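Local atomic coordinates of sarcolemmal membrane-associated protein (Homo sapiens, PDB entry 6AR0), a protein that joins the STRIPAK phosphatase-kinase complex as an adaptor, so that the Hippo kinase STK3 is dephosphorylated and Hippo signalling is inhibited. Residues G106-E111 with H118-S123. Numbering follows the deposited sequence.
Sequences GVDVTE and HGCIVS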
loop_
_atom_site.group_PDB
_atom_site.type_symbol
_atom_site.label_atom_id
_atom_site.label_comp_id
_atom_site.label_asym_id
_atom_site.label_seq_id
_atom_site.Cartn_x
_atom_site.Cartn_y
_atom_site.Cartn_z
ATOM N N GLY A 106 5.502 -1.942 5.961
ATOM C CA GLY A 106 6.221 -2.613 7.024
ATOM C C GLY A 106 7.480 -3.285 6.510
ATOM O O GLY A 106 7.858 -3.180 5.339
ATOM N N VAL A 107 8.148 -3.984 7.432
ATOM C CA VAL A 107 9.281 -4.854 7.134
ATOM C C VAL A 107 9.075 -6.138 7.930
ATOM O O VAL A 107 8.330 -6.168 8.912
ATOM C CB VAL A 107 10.631 -4.197 7.520
ATOM C CG1 VAL A 107 10.871 -2.911 6.706
ATOM C CG2 VAL A 107 10.698 -3.924 9.034
ATOM N N ASP A 108 9.748 -7.211 7.517
ATOM C CA ASP A 108 9.735 -8.419 8.334
ATOM C C ASP A 108 10.373 -8.113 9.683
ATOM O O ASP A 108 11.383 -7.410 9.766
ATOM C CB ASP A 108 10.532 -9.532 7.654
ATOM C CG ASP A 108 9.827 -10.146 6.459
ATOM O OD1 ASP A 108 8.723 -9.710 6.090
ATOM O OD2 ASP A 108 10.406 -11.094 5.880
ATOM N N VAL A 109 9.794 -8.658 10.745
ATOM C CA VAL A 109 10.265 -8.414 12.105
ATOM C C VAL A 109 10.468 -9.766 12.780
ATOM O O VAL A 109 9.501 -10.520 12.943
ATOM C CB VAL A 109 9.240 -7.572 12.889
ATOM C CG1 VAL A 109 9.640 -7.459 14.355
ATOM C CG2 VAL A 109 9.084 -6.185 12.269
ATOM N N THR A 110 11.703 -10.068 13.202
ATOM C CA THR A 110 11.945 -11.199 14.099
ATOM C C THR A 110 11.919 -10.649 15.515
ATOM O O THR A 110 12.672 -9.725 15.829
ATOM C CB THR A 110 13.280 -11.888 13.813
ATOM O OG1 THR A 110 13.279 -12.412 12.480
ATOM C CG2 THR A 110 13.516 -13.035 14.801
ATOM N N GLU A 111 11.028 -11.177 16.346
ATOM C CA GLU A 111 10.849 -10.644 17.687
ATOM C C GLU A 111 12.150 -10.739 18.477
ATOM O O GLU A 111 12.941 -11.672 18.317
ATOM C CB GLU A 111 9.743 -11.412 18.416
ATOM C CG GLU A 111 8.369 -11.275 17.798
ATOM C CD GLU A 111 7.824 -9.874 17.901
ATOM O OE1 GLU A 111 8.302 -9.096 18.761
ATOM O OE2 GLU A 111 6.904 -9.553 17.117
ATOM N N HIS A 118 7.563 -12.159 11.827
ATOM C CA HIS A 118 6.318 -11.661 11.261
ATOM C C HIS A 118 6.575 -10.999 9.924
ATOM O O HIS A 118 7.417 -10.098 9.823
ATOM C CB HIS A 118 5.711 -10.630 12.197
ATOM C CG HIS A 118 5.371 -11.209 13.520
ATOM N ND1 HIS A 118 4.273 -12.021 13.693
ATOM C CD2 HIS A 118 6.006 -11.159 14.715
ATOM C CE1 HIS A 118 4.241 -12.438 14.946
ATOM N NE2 HIS A 118 5.273 -11.919 15.589
ATOM N N GLY A 119 5.810 -11.385 8.938
ATOM C CA GLY A 119 5.984 -10.839 7.611
ATOM C C GLY A 119 5.315 -9.478 7.429
ATOM O O GLY A 119 4.534 -9.002 8.250
ATOM N N CYS A 120 5.634 -8.843 6.306
ATOM C CA CYS A 120 5.104 -7.537 5.932
ATOM C C CYS A 120 4.315 -7.670 4.631
ATOM O O CYS A 120 4.309 -8.731 3.987
ATOM C CB CYS A 120 6.242 -6.514 5.777
ATOM S SG CYS A 120 7.433 -6.896 4.488
ATOM N N ILE A 121 3.634 -6.601 4.224
ATOM C CA ILE A 121 2.848 -6.649 2.999
ATOM C C ILE A 121 3.740 -6.209 1.848
ATOM O O ILE A 121 4.300 -5.108 1.876
ATOM C CB ILE A 121 1.607 -5.762 3.115
ATOM C CG1 ILE A 121 0.671 -6.281 4.210
ATOM C CG2 ILE A 121 0.892 -5.637 1.772
ATOM C CD1 ILE A 121 0.068 -7.646 3.962
ATOM N N VAL A 122 3.882 -7.074 0.841
ATOM C CA VAL A 122 4.656 -6.777 -0.362
ATOM C C VAL A 122 3.733 -7.054 -1.543
ATOM O O VAL A 122 3.267 -8.187 -1.718
ATOM C CB VAL A 122 5.948 -7.614 -0.469
ATOM C CG1 VAL A 122 6.798 -7.117 -1.627
ATOM C CG2 VAL A 122 6.748 -7.578 0.834
ATOM N N SER A 123 3.461 -6.028 -2.341
ATOM C CA SER A 123 2.426 -6.117 -3.365
ATOM C C SER A 123 2.929 -5.575 -4.692
ATOM O O SER A 123 3.730 -4.640 -4.734
ATOM C CB SER A 123 1.214 -5.283 -2.909
ATOM O OG SER A 123 0.054 -5.336 -3.712
HETATM O O HOH W 1 6.904 -10.941 4.573
#
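H118 and V109 face each other as an antiparallel hydrogen-bonded pair, held by two reciprocal backbone bonds: V109 N donates to H118 O at 2.9 Å, in the plane of that carbonyl, and H118 N returns a nearly straight bond (171°) to V109 O. The same H118 O also takes a CA-H...O contact from D108 CA. Beyond the backbone, the imidazole of H118 reaches along to E111, whose chain bends at chi2 and brings OE2 to the ring edge, 3.0 Å from CD2. Carboxylate and ring planes stand 73° apart, and the stronger partner of OE2 is K49, through a salt bridge.

Toward G106 the paired backbone bonds give way to contacts made by the side chains of C120 and D108. C120 points its CB at the backbone, 3.5 Å from G106 C, with SG set between its own N and carbonyl carbon (chi1 62°) and lying over V107 CA. D108 brings its carboxylate round to the backbone of G119 and C120: OD1 accepts a weak, bent bond from C120 N at 3.2 Å, and a water bridges the two, accepting from C120 N and probably donating to OD1.

The contact lies at the turn-side end of the beta hairpin of strands 109-110 and 117-128, which projects from the beta sandwich of the FHA domain. Farther along, strand 117-128 pairs with strand 102-105 through I121 and S123, while V109 packs on V50 of a neighbouring loop.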